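Local coordinates for D-xylonate dehydratase (Caulobacter crescentus, PDB 5OYN), which catalyses the dehydration of D-xylonate, and with similar efficiency of D-gluconate, to 2-keto-3-deoxy sugar acids with a [2Fe-2S] cluster and magnesium, at residues A[97-102]-A[106-111]; A[115-120]-A[580-585]; A[216-221]-A[287-292]. All coordinates share one frame; numbering follows the deposited sequence.

How the interactions relate
All three contacts are buried; what separates them is chemistry and distance from the metals. Interaction 1, at the magnesium and the [2Fe-2S] cluster, is the mixed one, joining a weak imidazole-carboxylate bond to apolar packing. Interaction 2 is purely apolar and away from the annotated sites. Interactions 1 and 2 share helix 109-125, touch each other where Ile99 CD1 meets Ser115 CB at 3.9 Å, and both lie against the second subunit. Interaction 3, its centre about 3 Å from the centre of the chain, meets no other chain: it packs helices 215-225 and 289-299, with His292 of the latter bonded to the carboxylated lysine at position 139 of the magnesium site.

Interaction 1: residues A[97-102]-A[106-111]; sequences HPIFEN and PTAALD. With MG (magnesium ion), chain E; FES (Fe2/s2 (inorganic) cluster), chain F.
His97 and Asp111 meet at one end of this contact, their side chains crossing at about a right angle. His97 NE2 gives a weak hydrogen bond to Asp111 OD1 (3.0 Å, N-H...O 149°). The oxygen sits at the ring edge near its plane, while the carboxylate itself is turned 71° from the ring. With CG anti to the backbone N, the imidazole is carried across to the helix start. OD2 of the same carboxylate has a stronger partner in the salt bridge from Arg104, which would favour a charged Asp111.

Ile99 runs past Asp111 in the opposite direction, its CD1 alongside Asp111 CB at 3.8 Å. Its other branch, CG2, packs on Ala108 CB at 4.0 Å, so the two branches of one isoleucine reach Asp111 and Ala108. Ala108 also points its methyl at Glu101. The Glu101 side chain bends at chi2 (103°), swinging the carboxylate toward the metal: OE1 binds magnesium at 2.1 Å, and OE2 lies over the alanine methyl and is hydrogen-bonded to the carboxylated lysine at position 139. Asp138 and Glu472 bind the same ion. Phe100 and Asn102 face the cluster instead, with Asn102 OD1 3.4 Å from sulfur S1 and the phenyl edge presented to that same sulfur.

Thr107 OG1 accepts a nearly straight capping bond from Ala109 N (3.2 Å) where the chain turns into the helix.

Segment 97-102, which carries the magnesium ligand Glu101, is a loop of a beta-alpha-beta crossover in the parallel sheet: strand 90-95 leads into it, helix 109-125 follows, and strand 130-135 comes next, with strand 56-61 between the two in the sheet. Leu110 packs on helix 564-572, and the second subunit covers Phe100, where its Phe40 meets the ring edge-to-face.

Interaction 2: residues A[115-120]-A[580-585]; sequences SYLGLV and GVLEFA
The Tyr116 ring takes Val120 CG1, from the next turn of its own helix, on one face, 3.7 Å above the plane and offset toward the rim. Ala585 CB approaches the ring obliquely from the other segment, 4.1 Å from Tyr116 CE2. That methyl also lies over the centre of the Phe584 ring, 4.0 Å above its plane, placing Ala585 between two aromatic side chains. The motif is the crossover helix 109-125 of the parallel-sheet unit packed against a short helix near the C-terminus, some 460 residues later, so the contact joins the C-terminal part of the chain to that unit.

With CG anti to the backbone N (chi1 161°), Tyr116 extends its ring toward the C-terminal segment and on to helix 141-151. Its hydroxyl is hydrogen-bonded to Thr150, and His299 meets its ring with planes about 50° apart. Pro564 of the second subunit packs on Tyr116, Leu117 and Ala585, bringing the subunit interface to the same apolar patch.

Beside the aromatic group, Leu117 and Leu582 cross at about a right angle. One methyl of Leu582 does the touching and rests against the fork of its partner: Leu582 CD1 lies 3.7 Å from Leu117 CD1 and 3.9 Å from Leu117 CD2.

Interaction 3: residues A[216-221]-A[287-292]; sequences ASTMNA and TNAQPH
Met219 lays its thioether over the start of the facing helix, SD 3.7 Å from Ala289 CA and CE 3.6 Å from His292 CB. This is helix-helix packing close to the centre of the chain: helix 215-225, whose Ala216 lines the cluster pocket, rests against helix 289-299. Bends at chi2 (-40°) and chi3 (-64°) fold the methionine so that sulfur and methyl both press on the partner. The side chain crosses His292 at about a right angle, and SD stands obliquely to the imidazole, 5.0 Å from its centroid. An alanine here would remove SD and CE and is likely to open a gap between the helices, leaving His292 CB without its neighbour. His292 NE2 is hydrogen-bonded to the magnesium-binding carboxylated lysine at position 139, so the packing lies directly behind a partner of a metal ligand.

Next to Met219 in the chain, Thr218 CG2 meets Ala289 CB at 3.7 Å, while its hydroxyl turns back to Gly214 O. Behind this face Ala216 O is gripped twice by Asn220, whose backbone N and side-chain ND2 arrive from opposite faces of the carbonyl plane, ND2 at 2.8 Å.

Interaction 1: residues A[97-102]-A[106-111]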
loop_
_atom_site.group_PDB
_atom_site.type_symbol
_atom_site.label_atom_id
_atom_site.label_comp_id
_atom_site.label_asym_id
_atom_site.label_seq_id
_atom_site.Cartn_x
_atom_site.Cartn_y
_atom_site.Cartn_z
ATOM N N HIS A 97 -15.071 0.002 14.348
ATOM C CA HIS A 97 -14.411 0.277 15.610
ATOM C C HIS A 97 -13.340 -0.787 15.855
ATOM O O HIS A 97 -13.614 -1.983 15.682
ATOM C CB HIS A 97 -15.453 0.298 16.727
ATOM C CG HIS A 97 -14.890 0.600 18.076
ATOM N ND1 HIS A 97 -14.318 1.813 18.388
ATOM C CD2 HIS A 97 -14.801 -0.161 19.193
ATOM C CE1 HIS A 97 -13.905 1.789 19.644
ATOM N NE2 HIS A 97 -14.184 0.603 20.153
ATOM N N PRO A 98 -12.109 -0.400 16.185
ATOM C CA PRO A 98 -11.045 -1.393 16.366
ATOM C C PRO A 98 -11.166 -2.114 17.690
ATOM O O PRO A 98 -11.660 -1.572 18.680
ATOM C CB PRO A 98 -9.766 -0.545 16.329
ATOM C CG PRO A 98 -10.189 0.770 16.841
ATOM C CD PRO A 98 -11.582 0.972 16.264
ATOM N N ILE A 99 -10.704 -3.361 17.696
ATOM C CA ILE A 99 -10.758 -4.206 18.887
ATOM C C ILE A 99 -9.491 -5.051 18.951
ATOM O O ILE A 99 -9.227 -5.857 18.051
ATOM C CB ILE A 99 -11.992 -5.122 18.914
ATOM C CG1 ILE A 99 -13.289 -4.330 18.646
ATOM C CG2 ILE A 99 -12.022 -5.886 20.235
ATOM C CD1 ILE A 99 -14.580 -5.129 18.868
ATOM N N PHE A 100 -8.715 -4.872 20.018
ATOM C CA PHE A 100 -7.485 -5.616 20.270
ATOM C C PHE A 100 -7.601 -6.095 21.709
ATOM O O PHE A 100 -7.399 -5.312 22.641
ATOM C CB PHE A 100 -6.250 -4.746 20.052
ATOM C CG PHE A 100 -4.943 -5.417 20.402
ATOM C CD1 PHE A 100 -4.825 -6.805 20.414
ATOM C CD2 PHE A 100 -3.817 -4.649 20.706
ATOM C CE1 PHE A 100 -3.626 -7.415 20.742
ATOM C CE2 PHE A 100 -2.607 -5.256 21.036
ATOM C CZ PHE A 100 -2.516 -6.646 21.057
ATOM N N GLU A 101 -7.912 -7.381 21.878
ATOM C CA GLU A 101 -8.242 -7.904 23.198
ATOM C C GLU A 101 -7.077 -7.776 24.184
ATOM O O GLU A 101 -7.289 -7.492 25.371
ATOM C CB GLU A 101 -8.692 -9.360 23.075
ATOM C CG GLU A 101 -8.872 -10.064 24.411
ATOM C CD GLU A 101 -10.341 -10.200 24.810
ATOM O OE1 GLU A 101 -10.622 -11.029 25.719
ATOM O OE2 GLU A 101 -11.199 -9.490 24.211
ATOM N N ASN A 102 -5.839 -7.966 23.719
ATOM C CA ASN A 102 -4.716 -8.045 24.651
ATOM C C ASN A 102 -4.487 -6.724 25.386
ATOM O O ASN A 102 -4.178 -6.728 26.583
ATOM C CB ASN A 102 -3.448 -8.472 23.917
ATOM C CG ASN A 102 -3.213 -9.974 23.948
ATOM O OD1 ASN A 102 -4.071 -10.760 24.367
ATOM N ND2 ASN A 102 -2.033 -10.381 23.498
ATOM N N PRO A 106 -10.624 -1.043 30.283
ATOM C CA PRO A 106 -10.615 -2.165 31.234
ATOM C C PRO A 106 -10.725 -3.565 30.614
ATOM O O PRO A 106 -10.136 -4.483 31.159
ATOM C CB PRO A 106 -11.837 -1.875 32.105
ATOM C CG PRO A 106 -12.761 -1.151 31.198
ATOM C CD PRO A 106 -11.888 -0.289 30.335
ATOM N N THR A 107 -11.460 -3.726 29.517
ATOM C CA THR A 107 -11.544 -5.009 28.826
ATOM C C THR A 107 -12.106 -4.772 27.433
ATOM O O THR A 107 -12.844 -3.808 27.206
ATOM C CB THR A 107 -12.418 -6.035 29.573
ATOM O OG1 THR A 107 -12.656 -7.176 28.733
ATOM C CG2 THR A 107 -13.745 -5.424 29.956
ATOM N N ALA A 108 -11.745 -5.658 26.499
ATOM C CA ALA A 108 -12.269 -5.563 25.140
ATOM C C ALA A 108 -13.720 -6.024 25.029
ATOM O O ALA A 108 -14.340 -5.796 23.981
ATOM C CB ALA A 108 -11.394 -6.366 24.179
ATOM N N ALA A 109 -14.276 -6.661 26.072
ATOM C CA ALA A 109 -15.693 -7.003 26.045
ATOM C C ALA A 109 -16.561 -5.765 25.884
ATOM O O ALA A 109 -17.683 -5.860 25.369
ATOM C CB ALA A 109 -16.081 -7.759 27.316
ATOM N N LEU A 110 -16.054 -4.606 26.297
ATOM C CA LEU A 110 -16.802 -3.368 26.158
ATOM C C LEU A 110 -17.055 -3.017 24.700
ATOM O O LEU A 110 -18.011 -2.299 24.389
ATOM C CB LEU A 110 -16.034 -2.235 26.830
ATOM C CG LEU A 110 -16.244 -2.133 28.331
ATOM C CD1 LEU A 110 -15.375 -1.026 28.895
ATOM C CD2 LEU A 110 -17.703 -1.859 28.582
ATOM N N ASP A 111 -16.215 -3.506 23.798
ATOM C CA ASP A 111 -16.174 -2.977 22.444
ATOM C C ASP A 111 -17.047 -3.743 21.467
ATOM O O ASP A 111 -17.428 -3.182 20.433
ATOM C CB ASP A 111 -14.729 -2.958 21.948
ATOM C CG ASP A 111 -13.940 -1.806 22.543
ATOM O OD1 ASP A 111 -14.572 -0.760 22.819
ATOM O OD2 ASP A 111 -12.709 -1.939 22.743
HETATM MG MG MG E . -10.394 -12.928 24.904
HETATM FE FE1 FES F . -6.383 -10.892 19.365
HETATM FE FE2 FES F . -5.929 -13.076 21.449
HETATM S S1 FES F . -5.197 -11.008 21.221
HETATM S S2 FES F . -6.626 -13.081 19.358
HETATM O O HOH W 1 -9.776 -15.003 24.918
#

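Interaction 2: residues A[115-120]-A[580-585]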
loop_
_atom_site.group_PDB
_atom_site.type_symbol
_atom_site.label_atom_id
_atom_site.label_comp_id
_atom_site.label_asym_id
_atom_site.label_seq_id
_atom_site.Cartn_x
_atom_site.Cartn_y
_atom_site.Cartn_z
ATOM N N SER A 115 -18.791 -1.742 18.553
ATOM C CA SER A 115 -18.501 -2.017 17.154
ATOM C C SER A 115 -19.764 -2.457 16.422
ATOM O O SER A 115 -20.006 -2.050 15.280
ATOM C CB SER A 115 -17.396 -3.073 17.066
ATOM O OG SER A 115 -17.064 -3.407 15.734
ATOM N N TYR A 116 -20.594 -3.268 17.083
ATOM C CA TYR A 116 -21.868 -3.699 16.514
ATOM C C TYR A 116 -22.703 -2.508 16.054
ATOM O O TYR A 116 -23.167 -2.461 14.910
ATOM C CB TYR A 116 -22.637 -4.528 17.553
ATOM C CG TYR A 116 -24.120 -4.653 17.262
ATOM C CD1 TYR A 116 -24.589 -5.569 16.324
ATOM C CD2 TYR A 116 -25.055 -3.852 17.919
ATOM C CE1 TYR A 116 -25.943 -5.681 16.042
ATOM C CE2 TYR A 116 -26.416 -3.952 17.638
ATOM C CZ TYR A 116 -26.850 -4.869 16.702
ATOM O OH TYR A 116 -28.191 -4.985 16.419
ATOM N N LEU A 117 -22.907 -1.532 16.946
ATOM C CA LEU A 117 -23.722 -0.364 16.624
ATOM C C LEU A 117 -23.239 0.302 15.357
ATOM O O LEU A 117 -24.022 0.562 14.439
ATOM C CB LEU A 117 -23.689 0.640 17.778
ATOM C CG LEU A 117 -24.349 0.175 19.077
ATOM C CD1 LEU A 117 -23.934 1.031 20.274
ATOM C CD2 LEU A 117 -25.860 0.153 18.895
ATOM N N GLY A 118 -21.936 0.582 15.295
ATOM C CA GLY A 118 -21.385 1.305 14.166
ATOM C C GLY A 118 -21.439 0.523 12.876
ATOM O O GLY A 118 -21.589 1.108 11.800
ATOM N N LEU A 119 -21.334 -0.805 12.947
ATOM C CA LEU A 119 -21.401 -1.554 11.700
ATOM C C LEU A 119 -22.808 -1.509 11.102
ATOM O O LEU A 119 -22.952 -1.327 9.882
ATOM C CB LEU A 119 -20.925 -2.988 11.907
ATOM C CG LEU A 119 -20.707 -3.790 10.618
ATOM C CD1 LEU A 119 -20.003 -2.994 9.530
ATOM C CD2 LEU A 119 -19.922 -5.043 10.915
ATOM N N VAL A 120 -23.860 -1.624 11.937
ATOM C CA VAL A 120 -25.224 -1.579 11.393
ATOM C C VAL A 120 -25.513 -0.207 10.787
ATOM O O VAL A 120 -26.094 -0.113 9.699
ATOM C CB VAL A 120 -26.301 -1.979 12.440
ATOM C CG1 VAL A 120 -25.897 -3.205 13.251
ATOM C CG2 VAL A 120 -26.714 -0.820 13.354
ATOM N N GLY A 580 -24.554 -10.821 27.170
ATOM C CA GLY A 580 -24.153 -9.444 27.402
ATOM C C GLY A 580 -24.449 -8.519 26.238
ATOM O O GLY A 580 -23.561 -7.795 25.760
ATOM N N VAL A 581 -25.690 -8.576 25.750
ATOM C CA VAL A 581 -26.107 -7.813 24.588
ATOM C C VAL A 581 -26.711 -6.494 25.046
ATOM O O VAL A 581 -27.134 -6.340 26.198
ATOM C CB VAL A 581 -27.114 -8.597 23.723
ATOM C CG1 VAL A 581 -26.607 -9.999 23.448
ATOM C CG2 VAL A 581 -28.469 -8.639 24.406
ATOM N N LEU A 582 -26.739 -5.522 24.131
ATOM C CA LEU A 582 -27.569 -4.334 24.297
ATOM C C LEU A 582 -29.020 -4.785 24.205
ATOM O O LEU A 582 -29.527 -5.073 23.117
ATOM C CB LEU A 582 -27.240 -3.296 23.238
ATOM C CG LEU A 582 -25.839 -2.712 23.377
ATOM C CD1 LEU A 582 -25.635 -1.538 22.409
ATOM C CD2 LEU A 582 -25.615 -2.290 24.817
ATOM N N GLU A 583 -29.686 -4.861 25.365
ATOM C CA GLU A 583 -30.979 -5.533 25.448
ATOM C C GLU A 583 -32.031 -4.844 24.578
ATOM O O GLU A 583 -32.849 -5.512 23.932
ATOM C CB GLU A 583 -31.419 -5.602 26.908
ATOM C CG GLU A 583 -32.636 -6.468 27.133
ATOM C CD GLU A 583 -32.301 -7.942 27.252
ATOM O OE1 GLU A 583 -31.714 -8.344 28.281
ATOM O OE2 GLU A 583 -32.628 -8.702 26.314
ATOM N N PHE A 584 -32.007 -3.509 24.520
ATOM C CA PHE A 584 -32.929 -2.807 23.634
ATOM C C PHE A 584 -32.708 -3.177 22.169
ATOM O O PHE A 584 -33.635 -3.072 21.358
ATOM C CB PHE A 584 -32.779 -1.300 23.811
ATOM C CG PHE A 584 -31.631 -0.719 23.042
ATOM C CD1 PHE A 584 -30.381 -0.593 23.632
ATOM C CD2 PHE A 584 -31.791 -0.302 21.726
ATOM C CE1 PHE A 584 -29.313 -0.060 22.935
ATOM C CE2 PHE A 584 -30.721 0.231 21.016
ATOM C CZ PHE A 584 -29.480 0.349 21.622
ATOM N N ALA A 585 -31.487 -3.584 21.807
ATOM C CA ALA A 585 -31.116 -3.678 20.398
ATOM C C ALA A 585 -31.616 -4.952 19.735
ATOM O O ALA A 585 -31.807 -4.966 18.512
ATOM C CB ALA A 585 -29.597 -3.583 20.246
#

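Interaction 3: residues A[216-221]-A[287-292]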
loop_
_atom_site.group_PDB
_atom_site.type_symbol
_atom_site.label_atom_id
_atom_site.label_comp_id
_atom_site.label_asym_id
_atom_site.label_seq_id
_atom_site.Cartn_x
_atom_site.Cartn_y
_atom_site.Cartn_z
ATOM N N ALA A 216 -10.538 -16.721 19.690
ATOM C CA ALA A 216 -10.437 -16.373 18.275
ATOM C C ALA A 216 -10.526 -17.613 17.398
ATOM O O ALA A 216 -11.295 -17.649 16.432
ATOM C CB ALA A 216 -9.135 -15.617 18.003
ATOM N N SER A 217 -9.747 -18.644 17.710
ATOM C CA SER A 217 -9.883 -19.860 16.922
ATOM C C SER A 217 -11.266 -20.483 17.113
ATOM O O SER A 217 -11.846 -21.019 16.161
ATOM C CB SER A 217 -8.785 -20.849 17.285
ATOM O OG SER A 217 -7.590 -20.163 17.582
ATOM N N THR A 218 -11.827 -20.396 18.326
ATOM C CA THR A 218 -13.162 -20.943 18.564
ATOM C C THR A 218 -14.216 -20.196 17.754
ATOM O O THR A 218 -14.972 -20.803 16.985
ATOM C CB THR A 218 -13.504 -20.888 20.053
ATOM O OG1 THR A 218 -12.524 -21.617 20.811
ATOM C CG2 THR A 218 -14.879 -21.488 20.294
ATOM N N MET A 219 -14.278 -18.871 17.908
ATOM C CA MET A 219 -15.288 -18.107 17.184
ATOM C C MET A 219 -15.120 -18.222 15.672
ATOM O O MET A 219 -16.102 -18.137 14.929
ATOM C CB MET A 219 -15.253 -16.642 17.612
ATOM C CG MET A 219 -15.693 -16.401 19.051
ATOM S SD MET A 219 -17.113 -17.398 19.568
ATOM C CE MET A 219 -18.416 -16.796 18.477
ATOM N N ASN A 220 -13.906 -18.451 15.189
ATOM C CA ASN A 220 -13.782 -18.593 13.746
ATOM C C ASN A 220 -14.213 -19.980 13.287
ATOM O O ASN A 220 -14.849 -20.117 12.240
ATOM C CB ASN A 220 -12.362 -18.229 13.314
ATOM C CG ASN A 220 -12.198 -16.711 13.135
ATOM O OD1 ASN A 220 -12.663 -16.148 12.143
ATOM N ND2 ASN A 220 -11.616 -16.041 14.132
ATOM N N ALA A 221 -13.921 -21.014 14.074
ATOM C CA ALA A 221 -14.501 -22.323 13.804
ATOM C C ALA A 221 -16.023 -22.275 13.898
ATOM O O ALA A 221 -16.718 -22.931 13.113
ATOM C CB ALA A 221 -13.931 -23.358 14.768
ATOM N N THR A 287 -14.819 -20.951 26.691
ATOM C CA THR A 287 -16.033 -20.550 27.390
ATOM C C THR A 287 -16.550 -19.197 26.934
ATOM O O THR A 287 -17.710 -18.864 27.186
ATOM C CB THR A 287 -15.763 -20.497 28.885
ATOM O OG1 THR A 287 -14.794 -19.470 29.141
ATOM C CG2 THR A 287 -15.237 -21.857 29.378
ATOM N N ASN A 288 -15.713 -18.384 26.301
ATOM C CA ASN A 288 -16.232 -17.127 25.793
ATOM C C ASN A 288 -17.151 -17.349 24.607
ATOM O O ASN A 288 -17.938 -16.455 24.275
ATOM C CB ASN A 288 -15.080 -16.198 25.436
ATOM C CG ASN A 288 -14.327 -15.742 26.652
ATOM O OD1 ASN A 288 -14.903 -15.607 27.727
ATOM N ND2 ASN A 288 -13.037 -15.506 26.501
ATOM N N ALA A 289 -17.087 -18.529 23.978
ATOM C CA ALA A 289 -18.015 -18.828 22.894
ATOM C C ALA A 289 -19.458 -18.747 23.368
ATOM O O ALA A 289 -20.344 -18.373 22.585
ATOM C CB ALA A 289 -17.720 -20.205 22.298
ATOM N N GLN A 290 -19.714 -19.053 24.663
ATOM C CA GLN A 290 -21.092 -19.139 25.135
ATOM C C GLN A 290 -21.785 -17.782 25.098
ATOM O O GLN A 290 -22.809 -17.653 24.408
ATOM C CB GLN A 290 -21.144 -19.790 26.519
ATOM C CG GLN A 290 -22.520 -19.749 27.170
ATOM C CD GLN A 290 -22.778 -18.482 27.964
ATOM O OE1 GLN A 290 -22.052 -18.168 28.902
ATOM N NE2 GLN A 290 -23.820 -17.750 27.593
ATOM N N PRO A 291 -21.294 -16.739 25.787
ATOM C CA PRO A 291 -21.949 -15.430 25.623
ATOM C C PRO A 291 -22.068 -15.017 24.172
ATOM O O PRO A 291 -23.082 -14.420 23.795
ATOM C CB PRO A 291 -21.046 -14.474 26.413
ATOM C CG PRO A 291 -20.326 -15.321 27.358
ATOM C CD PRO A 291 -20.138 -16.655 26.697
ATOM N N HIS A 292 -21.087 -15.362 23.328
ATOM C CA HIS A 292 -21.103 -14.906 21.940
ATOM C C HIS A 292 -22.107 -15.670 21.103
ATOM O O HIS A 292 -22.778 -15.078 20.253
ATOM C CB HIS A 292 -19.721 -15.042 21.302
ATOM C CG HIS A 292 -18.694 -14.148 21.904
ATOM N ND1 HIS A 292 -18.958 -12.836 22.235
ATOM C CD2 HIS A 292 -17.404 -14.373 22.243
ATOM C CE1 HIS A 292 -17.871 -12.290 22.752
ATOM N NE2 HIS A 292 -16.914 -13.202 22.770
#